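Local coordinates for protein possible galactose mutarotase (Streptomyces platensis subsp. rosaceus, PDB 4RNL) that probably interconverts the alpha and beta anomers of galactose or a related aldose, though its function has not been established, at residues E144-A149 / P174-L179; A169-P174 / L326-S331; H243-D248 / P277-Y282; L272-P277 / L307-F312. All blocks are in the same frame, centred on the assembly; numbering follows the deposited sequence.

Interaction 1 (E144-A149 / P174-L179); sequences EGFPGA and PTVVNL
Thr175 and Pro147 supply the polar part of this contact, and they illustrate how one hydroxyl can pin a loop to a short strand. OG1 of Thr175 stands anti to its own backbone N (chi1 -164°) and donates to the carbonyl O of Pro147 at 2.7 Å, approaching in the carbonyl plane. The same OG1 is hydrogen-bonded by NH1 of Arg84, which also binds the carbonyl of Gly148, so the guanidinium ties both segments together. A valine in place of Thr175 would probably leave the Pro147 carbonyl without its donor and Arg84 with one acceptor fewer.

The apolar part is a single pair. CE1 of Phe146 meets CG2 of Val176 at 3.9 Å; the methyl lies at the edge of the ring, near its plane, and the two side chains run at about a right angle. Phe94 touches both residues.

Carbon-to-oxygen packing is the work of the Pro147 ring, which lies against the strand's beginning with CG 3.5 Å from O of Pro174 and CD 3.8 Å from OG1 of Thr175.

Backbone shape also matters. Gly148 has a positive phi of 89°, where a side chain would be jammed against the carbonyl O of Pro147. A CB there would also point at Thr175.

The arrangement is that of a connection between antiparallel neighbours, strands 132-139 and 150-159, folded back on the chain that leaves strand 162-171, in the beta-sandwich fold of the galactose mutarotase family, about 18 Å from the centre of the chain.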
loop_
_atom_site.group_PDB
_atom_site.type_symbol
_atom_site.label_atom_id
_atom_site.label_comp_id
_atom_site.label_asym_id
_atom_site.label_seq_id
_atom_site.Cartn_x
_atom_site.Cartn_y
_atom_site.Cartn_z
ATOM N N GLU A 144 2.271 19.377 4.559
ATOM C CA GLU A 144 0.930 18.917 4.929
ATOM C C GLU A 144 0.671 18.991 6.435
ATOM O O GLU A 144 -0.167 18.261 6.964
ATOM C CB GLU A 144 0.671 17.500 4.412
ATOM C CG GLU A 144 0.514 17.408 2.891
ATOM C CD GLU A 144 -0.748 18.092 2.390
ATOM O OE1 GLU A 144 -1.671 18.350 3.202
ATOM O OE2 GLU A 144 -0.820 18.384 1.178
ATOM N N GLY A 145 1.384 19.876 7.122
ATOM C CA GLY A 145 1.157 20.074 8.545
ATOM C C GLY A 145 1.987 19.199 9.471
ATOM O O GLY A 145 1.995 19.431 10.671
ATOM N N PHE A 146 2.685 18.203 8.927
ATOM C CA PHE A 146 3.497 17.307 9.756
ATOM C C PHE A 146 4.816 17.991 10.103
ATOM O O PHE A 146 5.462 18.566 9.232
ATOM C CB PHE A 146 3.754 15.982 9.023
ATOM C CG PHE A 146 2.514 15.163 8.788
ATOM C CD1 PHE A 146 2.053 14.288 9.758
ATOM C CD2 PHE A 146 1.813 15.257 7.591
ATOM C CE1 PHE A 146 0.903 13.526 9.554
ATOM C CE2 PHE A 146 0.655 14.503 7.376
ATOM C CZ PHE A 146 0.201 13.636 8.354
ATOM N N PRO A 147 5.222 17.934 11.383
ATOM C CA PRO A 147 6.457 18.605 11.800
ATOM C C PRO A 147 7.702 17.785 11.451
ATOM O O PRO A 147 7.642 16.557 11.353
ATOM C CB PRO A 147 6.285 18.719 13.319
ATOM C CG PRO A 147 5.480 17.505 13.683
ATOM C CD PRO A 147 4.563 17.231 12.498
ATOM N N GLY A 148 8.824 18.464 11.239
ATOM C CA GLY A 148 10.077 17.778 10.983
ATOM C C GLY A 148 10.315 17.482 9.519
ATOM O O GLY A 148 9.397 17.090 8.793
ATOM N N ALA A 149 11.556 17.674 9.079
ATOM C CA ALA A 149 11.945 17.244 7.738
ATOM C C ALA A 149 12.196 15.743 7.775
ATOM O O ALA A 149 13.043 15.267 8.539
ATOM C CB ALA A 149 13.196 17.979 7.291
ATOM N N PRO A 174 10.815 15.503 16.103
ATOM C CA PRO A 174 9.780 14.486 16.352
ATOM C C PRO A 174 8.600 14.619 15.397
ATOM O O PRO A 174 8.145 15.732 15.102
ATOM C CB PRO A 174 9.339 14.777 17.792
ATOM C CG PRO A 174 10.564 15.374 18.433
ATOM C CD PRO A 174 11.230 16.188 17.345
ATOM N N THR A 175 8.139 13.482 14.889
ATOM C CA THR A 175 7.063 13.470 13.926
ATOM C C THR A 175 6.348 12.134 14.028
ATOM O O THR A 175 6.725 11.297 14.846
ATOM C CB THR A 175 7.608 13.693 12.499
ATOM O OG1 THR A 175 6.530 14.058 11.629
ATOM C CG2 THR A 175 8.325 12.446 11.960
ATOM N N VAL A 176 5.314 11.935 13.215
ATOM C CA VAL A 176 4.708 10.621 13.081
ATOM C C VAL A 176 4.903 10.159 11.641
ATOM O O VAL A 176 4.924 10.981 10.717
ATOM C CB VAL A 176 3.211 10.614 13.457
ATOM C CG1 VAL A 176 3.026 10.970 14.926
ATOM C CG2 VAL A 176 2.426 11.585 12.576
ATOM N N VAL A 177 5.088 8.849 11.467
ATOM C CA VAL A 177 5.361 8.250 10.161
ATOM C C VAL A 177 4.659 6.898 10.084
ATOM O O VAL A 177 4.714 6.104 11.026
ATOM C CB VAL A 177 6.867 7.997 9.938
ATOM C CG1 VAL A 177 7.107 7.530 8.492
ATOM C CG2 VAL A 177 7.676 9.224 10.216
ATOM N N ASN A 178 4.005 6.636 8.958
ATOM C CA ASN A 178 3.335 5.361 8.724
ATOM C C ASN A 178 3.235 5.199 7.215
ATOM O O ASN A 178 2.296 5.705 6.594
ATOM C CB ASN A 178 1.948 5.395 9.373
ATOM C CG ASN A 178 1.189 4.070 9.269
ATOM O OD1 ASN A 178 1.773 2.984 9.192
ATOM N ND2 ASN A 178 -0.136 4.165 9.266
ATOM N N LEU A 179 4.222 4.541 6.610
ATOM C CA LEU A 179 4.253 4.417 5.150
ATOM C C LEU A 179 3.747 3.058 4.694
ATOM O O LEU A 179 4.018 2.047 5.329
ATOM C CB LEU A 179 5.674 4.617 4.636
ATOM C CG LEU A 179 6.384 5.858 5.169
ATOM C CD1 LEU A 179 7.800 5.949 4.637
ATOM C CD2 LEU A 179 5.602 7.094 4.786
#

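Interaction 2 (A169-P174 / L326-S331); sequences ATTDAP and LRPGES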
loop_
_atom_site.group_PDB
_atom_site.type_symbol
_atom_site.label_atom_id
_atom_site.label_comp_id
_atom_site.label_asym_id
_atom_site.label_seq_id
_atom_site.Cartn_x
_atom_site.Cartn_y
_atom_site.Cartn_z
ATOM N N ALA A 169 13.322 5.769 6.945
ATOM C CA ALA A 169 13.248 7.214 7.153
ATOM C C ALA A 169 13.997 7.672 8.382
ATOM O O ALA A 169 14.137 6.924 9.347
ATOM C CB ALA A 169 11.800 7.681 7.233
ATOM N N THR A 170 14.472 8.913 8.339
ATOM C CA THR A 170 14.966 9.600 9.533
ATOM C C THR A 170 14.352 10.989 9.541
ATOM O O THR A 170 13.879 11.463 8.509
ATOM C CB THR A 170 16.500 9.722 9.559
ATOM O OG1 THR A 170 16.943 10.449 8.403
ATOM C CG2 THR A 170 17.158 8.343 9.589
ATOM N N THR A 171 14.368 11.643 10.698
ATOM C CA THR A 171 13.731 12.948 10.840
ATOM C C THR A 171 14.621 13.900 11.619
ATOM O O THR A 171 15.436 13.457 12.427
ATOM C CB THR A 171 12.370 12.819 11.551
ATOM O OG1 THR A 171 11.695 14.082 11.529
ATOM C CG2 THR A 171 12.554 12.361 13.005
ATOM N N ASP A 172 14.493 15.205 11.378
ATOM C CA ASP A 172 15.257 16.175 12.171
ATOM C C ASP A 172 14.465 16.749 13.351
ATOM O O ASP A 172 14.970 17.580 14.114
ATOM C CB ASP A 172 15.878 17.288 11.299
ATOM C CG ASP A 172 14.845 18.232 10.693
ATOM O OD1 ASP A 172 13.635 18.103 10.982
ATOM O OD2 ASP A 172 15.259 19.128 9.921
ATOM N N ALA A 173 13.223 16.298 13.502
ATOM C CA ALA A 173 12.399 16.693 14.645
ATOM C C ALA A 173 11.316 15.643 14.860
ATOM O O ALA A 173 10.944 14.960 13.908
ATOM C CB ALA A 173 11.782 18.066 14.404
ATOM N N PRO A 174 10.815 15.503 16.103
ATOM C CA PRO A 174 9.780 14.486 16.352
ATOM C C PRO A 174 8.600 14.619 15.397
ATOM O O PRO A 174 8.145 15.732 15.102
ATOM C CB PRO A 174 9.339 14.777 17.792
ATOM C CG PRO A 174 10.564 15.374 18.433
ATOM C CD PRO A 174 11.230 16.188 17.345
ATOM N N LEU A 326 8.458 9.050 15.359
ATOM C CA LEU A 326 9.874 8.928 15.011
ATOM C C LEU A 326 10.600 10.160 15.546
ATOM O O LEU A 326 10.107 11.281 15.401
ATOM C CB LEU A 326 10.068 8.822 13.496
ATOM C CG LEU A 326 11.522 8.678 13.035
ATOM C CD1 LEU A 326 12.082 7.323 13.468
ATOM C CD2 LEU A 326 11.662 8.862 11.529
ATOM N N ARG A 327 11.758 9.951 16.171
ATOM C CA ARG A 327 12.520 11.041 16.771
ATOM C C ARG A 327 13.913 11.141 16.167
ATOM O O ARG A 327 14.404 10.169 15.603
ATOM C CB ARG A 327 12.607 10.842 18.283
ATOM C CG ARG A 327 11.271 10.991 18.963
ATOM C CD ARG A 327 11.365 10.804 20.466
ATOM N NE ARG A 327 10.019 10.793 21.029
ATOM C CZ ARG A 327 9.310 11.892 21.265
ATOM N NH1 ARG A 327 9.830 13.086 21.015
ATOM N NH2 ARG A 327 8.084 11.798 21.758
ATOM N N PRO A 328 14.552 12.321 16.272
ATOM C CA PRO A 328 15.903 12.449 15.718
ATOM C C PRO A 328 16.855 11.417 16.312
ATOM O O PRO A 328 16.768 11.123 17.507
ATOM C CB PRO A 328 16.316 13.865 16.134
ATOM C CG PRO A 328 15.031 14.610 16.200
ATOM C CD PRO A 328 14.032 13.614 16.755
ATOM N N GLY A 329 17.728 10.853 15.484
ATOM C CA GLY A 329 18.652 9.840 15.958
ATOM C C GLY A 329 18.105 8.434 15.788
ATOM O O GLY A 329 18.851 7.459 15.891
ATOM N N GLU A 330 16.802 8.323 15.539
ATOM C CA GLU A 330 16.175 7.023 15.323
ATOM C C GLU A 330 16.077 6.701 13.839
ATOM O O GLU A 330 16.261 7.575 12.997
ATOM C CB GLU A 330 14.779 6.994 15.944
ATOM C CG GLU A 330 14.761 7.237 17.443
ATOM C CD GLU A 330 13.360 7.196 18.017
ATOM O OE1 GLU A 330 12.396 7.468 17.270
ATOM O OE2 GLU A 330 13.216 6.884 19.218
ATOM N N SER A 331 15.770 5.444 13.526
ATOM C CA SER A 331 15.651 4.997 12.138
ATOM C C SER A 331 14.349 4.235 11.958
ATOM O O SER A 331 14.124 3.213 12.608
ATOM C CB SER A 331 16.841 4.107 11.761
ATOM O OG SER A 331 16.636 3.468 10.515
HETATM O O HOH W 1 15.336 10.032 12.828
HETATM O O HOH W 2 17.784 11.775 12.712
#
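Ala169 meets Leu326 through its carbonyl, with O 3.8 Å from CD2, and this methyl continues along the backbone of Thr170. The Thr170 side chain serves the other end of the turn: its CG2 touches O of Glu330 at 3.6 Å. OG1 of Thr171, anti to the backbone N (chi1 -173°), reaches forward along its own segment to donate to O of Ala173 at 2.6 Å, and this leaves CG2 to press on CG of Leu326 at 3.8 Å and on the backbone of Arg327. The Thr171 backbone is joined to the turn by water. Its N donates to one water 2.8 Å away that also lies close to the carbonyls of Arg327 and Glu330, while a second water bridges Thr171 O and Gly329 N. Pro328 adds a CA-H...O contact to Thr171 O.

At Asp172 the backbone takes over: its C lies 3.6 Å from CG of Pro328, whereas OD1 accepts from Ala149 N. Pro174 CA makes a CA-H...O contact of 3.4 Å with Leu326 O, and its CG lies 3.5 Å from NH1 of Arg327, a guanidinium nitrogen that forms a salt bridge with Asp97.

What the strand end meets is a type II beta turn, Arg327 to Glu330, closed by Glu330 N on Arg327 O, with glycine at its third position; it leads into strand 332-342.

Interaction 3 (H243-D248 / P277-Y282); sequences HNFALD and PGLQLY
With a first torsion of -68°, CG of Phe245 stands anti to the carbonyl carbon, and the ring's CE1 meets CB of Leu281 at 3.7 Å. The carbonyl O of Leu279 lies in the ring plane, 3.7 Å from CD1. On the other face of the sheet Gln280 bends at chi2 (79°), which turns CD back over the backbone of His243; OE1 then lies 3.4 Å from CB of Asn244. Both side-chain oxygens, Gln280 OE1 and Asn244 OD1, accept from NE2 of Gln310, so one amide spans the two strands, and ND2 of Asn244 donates to Thr208.

Leu247 packs with CD2 4.0 Å from CB of Leu279. Opposite Ala246 sits Gly278, where a CB would collide with OD1 of Asn244.

The backbones are paired through His243 with Leu281 and Phe245 with Leu279, each by two hydrogen bonds, the shortest being Phe245 N to Leu279 O at 2.7 Å. Leu247 N adds a bond to Pro277 O.

This is antiparallel pairing inside the seven-stranded sheet of the mutarotase sandwich: leucines and phenylalanine face the second sheet, and the Gln280 side chain lies about 4 Å from a glycerol, probably a crystallisation additive, that may mark a pocket.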
loop_
_atom_site.group_PDB
_atom_site.type_symbol
_atom_site.label_atom_id
_atom_site.label_comp_id
_atom_site.label_asym_id
_atom_site.label_seq_id
_atom_site.Cartn_x
_atom_site.Cartn_y
_atom_site.Cartn_z
ATOM N N HIS A 243 -11.151 -2.145 6.670
ATOM C CA HIS A 243 -10.881 -2.388 8.084
ATOM C C HIS A 243 -9.442 -2.790 8.318
ATOM O O HIS A 243 -8.839 -3.480 7.493
ATOM C CB HIS A 243 -11.788 -3.502 8.597
ATOM C CG HIS A 243 -13.237 -3.130 8.612
ATOM N ND1 HIS A 243 -14.023 -3.176 7.481
ATOM C CD2 HIS A 243 -14.031 -2.680 9.609
ATOM C CE1 HIS A 243 -15.250 -2.790 7.786
ATOM N NE2 HIS A 243 -15.283 -2.487 9.074
ATOM N N ASN A 244 -8.900 -2.347 9.450
ATOM C CA ASN A 244 -7.571 -2.735 9.888
ATOM C C ASN A 244 -7.639 -3.999 10.733
ATOM O O ASN A 244 -8.470 -4.106 11.642
ATOM C CB ASN A 244 -6.947 -1.601 10.721
ATOM C CG ASN A 244 -5.624 -2.001 11.361
ATOM O OD1 ASN A 244 -4.580 -2.017 10.701
ATOM N ND2 ASN A 244 -5.659 -2.305 12.660
ATOM N N PHE A 245 -6.757 -4.948 10.432
ATOM C CA PHE A 245 -6.587 -6.144 11.251
ATOM C C PHE A 245 -5.331 -6.017 12.118
ATOM O O PHE A 245 -4.296 -5.549 11.655
ATOM C CB PHE A 245 -6.510 -7.386 10.346
ATOM C CG PHE A 245 -7.809 -7.695 9.656
ATOM C CD1 PHE A 245 -8.186 -7.000 8.512
ATOM C CD2 PHE A 245 -8.683 -8.633 10.191
ATOM C CE1 PHE A 245 -9.395 -7.251 7.890
ATOM C CE2 PHE A 245 -9.898 -8.895 9.572
ATOM C CZ PHE A 245 -10.260 -8.205 8.432
ATOM N N ALA A 246 -5.438 -6.418 13.383
ATOM C CA ALA A 246 -4.288 -6.458 14.278
ATOM C C ALA A 246 -3.575 -7.792 14.072
ATOM O O ALA A 246 -4.032 -8.839 14.537
ATOM C CB ALA A 246 -4.746 -6.303 15.737
ATOM N N LEU A 247 -2.460 -7.757 13.359
ATOM C CA LEU A 247 -1.741 -8.977 13.025
ATOM C C LEU A 247 -1.164 -9.629 14.266
ATOM O O LEU A 247 -0.616 -8.946 15.137
ATOM C CB LEU A 247 -0.617 -8.650 12.034
ATOM C CG LEU A 247 -1.143 -7.985 10.764
ATOM C CD1 LEU A 247 0.009 -7.602 9.837
ATOM C CD2 LEU A 247 -2.106 -8.928 10.058
ATOM N N ASP A 248 -1.290 -10.950 14.362
ATOM C CA ASP A 248 -0.722 -11.667 15.503
ATOM C C ASP A 248 0.789 -11.434 15.579
ATOM O O ASP A 248 1.492 -11.523 14.569
ATOM C CB ASP A 248 -1.029 -13.168 15.407
ATOM C CG ASP A 248 -2.529 -13.457 15.416
ATOM O OD1 ASP A 248 -3.305 -12.621 15.934
ATOM O OD2 ASP A 248 -2.930 -14.524 14.912
ATOM N N PRO A 277 2.488 -4.213 12.206
ATOM C CA PRO A 277 1.535 -4.820 13.141
ATOM C C PRO A 277 0.099 -4.856 12.613
ATOM O O PRO A 277 -0.780 -5.501 13.207
ATOM C CB PRO A 277 1.595 -3.866 14.333
ATOM C CG PRO A 277 1.830 -2.505 13.683
ATOM C CD PRO A 277 2.768 -2.800 12.540
ATOM N N GLY A 278 -0.154 -4.145 11.528
ATOM C CA GLY A 278 -1.515 -4.027 11.042
ATOM C C GLY A 278 -1.637 -4.239 9.546
ATOM O O GLY A 278 -0.661 -4.158 8.792
ATOM N N LEU A 279 -2.860 -4.516 9.115
ATOM C CA LEU A 279 -3.138 -4.670 7.700
ATOM C C LEU A 279 -4.513 -4.098 7.421
ATOM O O LEU A 279 -5.492 -4.511 8.031
ATOM C CB LEU A 279 -3.067 -6.152 7.308
ATOM C CG LEU A 279 -3.334 -6.556 5.852
ATOM C CD1 LEU A 279 -2.571 -7.829 5.518
ATOM C CD2 LEU A 279 -4.809 -6.822 5.635
ATOM N N GLN A 280 -4.586 -3.151 6.493
ATOM C CA GLN A 280 -5.876 -2.637 6.056
ATOM C C GLN A 280 -6.352 -3.490 4.889
ATOM O O GLN A 280 -5.642 -3.642 3.903
ATOM C CB GLN A 280 -5.745 -1.181 5.595
ATOM C CG GLN A 280 -7.078 -0.464 5.390
ATOM C CD GLN A 280 -7.690 0.002 6.692
ATOM O OE1 GLN A 280 -7.030 -0.009 7.740
ATOM N NE2 GLN A 280 -8.958 0.402 6.644
ATOM N N LEU A 281 -7.548 -4.054 5.002
ATOM C CA LEU A 281 -8.146 -4.790 3.897
ATOM C C LEU A 281 -9.185 -3.860 3.291
ATOM O O LEU A 281 -10.092 -3.427 3.981
ATOM C CB LEU A 281 -8.819 -6.065 4.420
ATOM C CG LEU A 281 -9.675 -6.846 3.422
ATOM C CD1 LEU A 281 -8.850 -7.236 2.218
ATOM C CD2 LEU A 281 -10.271 -8.085 4.085
ATOM N N TYR A 282 -9.037 -3.518 2.018
ATOM C CA TYR A 282 -10.002 -2.631 1.379
ATOM C C TYR A 282 -10.454 -3.234 0.064
ATOM O O TYR A 282 -9.636 -3.559 -0.792
ATOM C CB TYR A 282 -9.420 -1.224 1.168
ATOM C CG TYR A 282 -10.391 -0.309 0.457
ATOM C CD1 TYR A 282 -11.689 -0.146 0.929
ATOM C CD2 TYR A 282 -10.014 0.382 -0.691
ATOM C CE1 TYR A 282 -12.599 0.682 0.269
ATOM C CE2 TYR A 282 -10.905 1.215 -1.355
ATOM C CZ TYR A 282 -12.192 1.361 -0.868
ATOM O OH TYR A 282 -13.073 2.181 -1.529
HETATM O O HOH W 3 -0.885 -6.259 15.937
#

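Interaction 4 (L272-P277 / L307-F312); sequences LATTEP and LETQHF
OG1 of Thr274, which touches CB of Thr309 at 3.4 Å, has two hydrogen-bond partners besides: it accepts from the backbone N of Glu276 at 3.1 Å, forming an ST turn, and is hydrogen-bonded to the hydroxyl of Thr336. Thr336 also binds OG1 of Thr309, serving both segments. The two threonines reach toward each other tip to tip, with CG2 of each 3.7 Å from that of the other. Earlier along both strands, CD2 of Leu272 rests on CB of Leu307 at 3.7 Å.

This is the interior of a beta-sandwich: strand 272-274 belongs to the nine-stranded sheet and strand 307-310 to the seven-stranded one, their axes 8.9 Å apart and inclined by 12°.

Past the strand ends, the Glu276 chain bends at chi2 (-73°), which turns CD toward the His311 ring. ND1 of His311 donates to OE1 of Glu276 at 2.7 Å, though that oxygen is less surely placed; OE2 is held by Ser334. CG of Pro277 sits over the centre of the His311 ring, a CH-pi contact of 3.8 Å to the centroid. An alanine at His311 would probably leave OE1 of Glu276 without this donor and Pro277 without the ring it packs on.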
loop_
_atom_site.group_PDB
_atom_site.type_symbol
_atom_site.label_atom_id
_atom_site.label_comp_id
_atom_site.label_asym_id
_atom_site.label_seq_id
_atom_site.Cartn_x
_atom_site.Cartn_y
_atom_site.Cartn_z
ATOM N N LEU A 272 1.902 -12.602 1.512
ATOM C CA LEU A 272 2.316 -11.255 1.884
ATOM C C LEU A 272 3.004 -11.321 3.239
ATOM O O LEU A 272 2.394 -11.763 4.222
ATOM C CB LEU A 272 1.072 -10.352 1.996
ATOM C CG LEU A 272 1.304 -8.847 2.181
ATOM C CD1 LEU A 272 2.067 -8.290 1.000
ATOM C CD2 LEU A 272 0.001 -8.077 2.362
ATOM N N ALA A 273 4.261 -10.885 3.294
ATOM C CA ALA A 273 5.023 -10.889 4.546
ATOM C C ALA A 273 5.363 -9.463 4.935
ATOM O O ALA A 273 5.617 -8.626 4.064
ATOM C CB ALA A 273 6.278 -11.722 4.407
ATOM N N THR A 274 5.365 -9.173 6.237
ATOM C CA THR A 274 5.612 -7.806 6.673
ATOM C C THR A 274 6.156 -7.722 8.087
ATOM O O THR A 274 6.007 -8.648 8.885
ATOM C CB THR A 274 4.331 -6.938 6.571
ATOM O OG1 THR A 274 4.663 -5.555 6.749
ATOM C CG2 THR A 274 3.297 -7.349 7.625
ATOM N N THR A 275 6.795 -6.593 8.380
ATOM C CA THR A 275 7.235 -6.251 9.727
ATOM C C THR A 275 6.121 -5.529 10.490
ATOM O O THR A 275 6.173 -5.389 11.713
ATOM C CB THR A 275 8.434 -5.304 9.657
ATOM O OG1 THR A 275 8.103 -4.211 8.792
ATOM C CG2 THR A 275 9.662 -6.031 9.100
ATOM N N GLU A 276 5.118 -5.055 9.757
ATOM C CA GLU A 276 4.063 -4.206 10.332
ATOM C C GLU A 276 3.116 -4.948 11.272
ATOM O O GLU A 276 2.920 -6.161 11.139
ATOM C CB GLU A 276 3.247 -3.572 9.194
ATOM C CG GLU A 276 4.024 -2.546 8.380
ATOM C CD GLU A 276 4.252 -1.247 9.139
ATOM O OE1 GLU A 276 3.402 -0.880 9.977
ATOM O OE2 GLU A 276 5.287 -0.585 8.904
ATOM N N PRO A 277 2.488 -4.213 12.206
ATOM C CA PRO A 277 1.535 -4.820 13.141
ATOM C C PRO A 277 0.099 -4.856 12.613
ATOM O O PRO A 277 -0.780 -5.501 13.207
ATOM C CB PRO A 277 1.595 -3.866 14.333
ATOM C CG PRO A 277 1.830 -2.505 13.683
ATOM C CD PRO A 277 2.768 -2.800 12.540
ATOM N N LEU A 307 -4.305 -4.832 0.192
ATOM C CA LEU A 307 -3.842 -5.321 1.487
ATOM C C LEU A 307 -2.682 -4.432 1.892
ATOM O O LEU A 307 -1.557 -4.639 1.452
ATOM C CB LEU A 307 -3.368 -6.771 1.373
ATOM C CG LEU A 307 -4.418 -7.778 0.898
ATOM C CD1 LEU A 307 -3.780 -9.126 0.573
ATOM C CD2 LEU A 307 -5.459 -7.953 1.958
ATOM N N GLU A 308 -2.964 -3.421 2.703
ATOM C CA GLU A 308 -1.966 -2.411 3.036
ATOM C C GLU A 308 -1.397 -2.657 4.415
ATOM O O GLU A 308 -2.099 -2.512 5.422
ATOM C CB GLU A 308 -2.593 -1.014 3.000
ATOM C CG GLU A 308 -3.481 -0.779 1.794
ATOM C CD GLU A 308 -4.520 0.288 2.053
ATOM O OE1 GLU A 308 -4.164 1.315 2.654
ATOM O OE2 GLU A 308 -5.694 0.089 1.674
ATOM N N THR A 309 -0.119 -3.009 4.468
ATOM C CA THR A 309 0.534 -3.248 5.755
ATOM C C THR A 309 0.859 -1.901 6.370
ATOM O O THR A 309 1.352 -1.001 5.688
ATOM C CB THR A 309 1.802 -4.079 5.569
ATOM O OG1 THR A 309 2.658 -3.406 4.646
ATOM C CG2 THR A 309 1.452 -5.460 4.983
ATOM N N GLN A 310 0.586 -1.751 7.664
ATOM C CA GLN A 310 0.581 -0.420 8.252
ATOM C C GLN A 310 0.542 -0.480 9.770
ATOM O O GLN A 310 0.323 -1.543 10.359
ATOM C CB GLN A 310 -0.673 0.308 7.759
ATOM C CG GLN A 310 -1.953 -0.408 8.211
ATOM C CD GLN A 310 -3.204 0.376 7.917
ATOM O OE1 GLN A 310 -3.181 1.322 7.131
ATOM N NE2 GLN A 310 -4.313 -0.004 8.559
ATOM N N HIS A 311 0.773 0.662 10.410
ATOM C CA HIS A 311 0.357 0.828 11.801
ATOM C C HIS A 311 -1.132 1.203 11.808
ATOM O O HIS A 311 -1.687 1.568 10.769
ATOM C CB HIS A 311 1.219 1.877 12.511
ATOM C CG HIS A 311 2.517 1.336 13.036
ATOM N ND1 HIS A 311 3.383 0.595 12.258
ATOM C CD2 HIS A 311 3.093 1.433 14.255
ATOM C CE1 HIS A 311 4.435 0.254 12.980
ATOM N NE2 HIS A 311 4.285 0.749 14.197
ATOM N N PHE A 312 -1.779 1.093 12.966
ATOM C CA PHE A 312 -3.240 1.195 13.051
ATOM C C PHE A 312 -3.755 2.602 12.733
ATOM O O PHE A 312 -3.073 3.594 13.012
ATOM C CB PHE A 312 -3.723 0.828 14.466
ATOM C CG PHE A 312 -3.365 -0.567 14.920
ATOM C CD1 PHE A 312 -2.806 -1.504 14.054
ATOM C CD2 PHE A 312 -3.607 -0.940 16.236
ATOM C CE1 PHE A 312 -2.491 -2.785 14.505
ATOM C CE2 PHE A 312 -3.297 -2.211 16.692
ATOM C CZ PHE A 312 -2.736 -3.135 15.822
#

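In the fold
The four contacts show how a beta-sandwich is tied together at several levels. Interactions 1 and 2, with centres 9 Å apart, share Pro174 and interlock along the chain; strand 175-176 pairs with strand 325-326 between them. Interactions 3 and 4, 7 Å apart, share Pro277: strand 278-282 lies between strands 242-246 and 305-310 in one sheet, and interaction 4 joins that sheet to the nine-stranded one, which interaction 2 also reaches. The pairs meet where Asn178 OD1 accepts from His311 N, although the centres of interactions 1 and 4 are 19 Å apart. Interaction 2 brackets interactions 3 and 4 in sequence, and its turn leads into strand 332-342, beside strand 162-171 in the nine-stranded sheet.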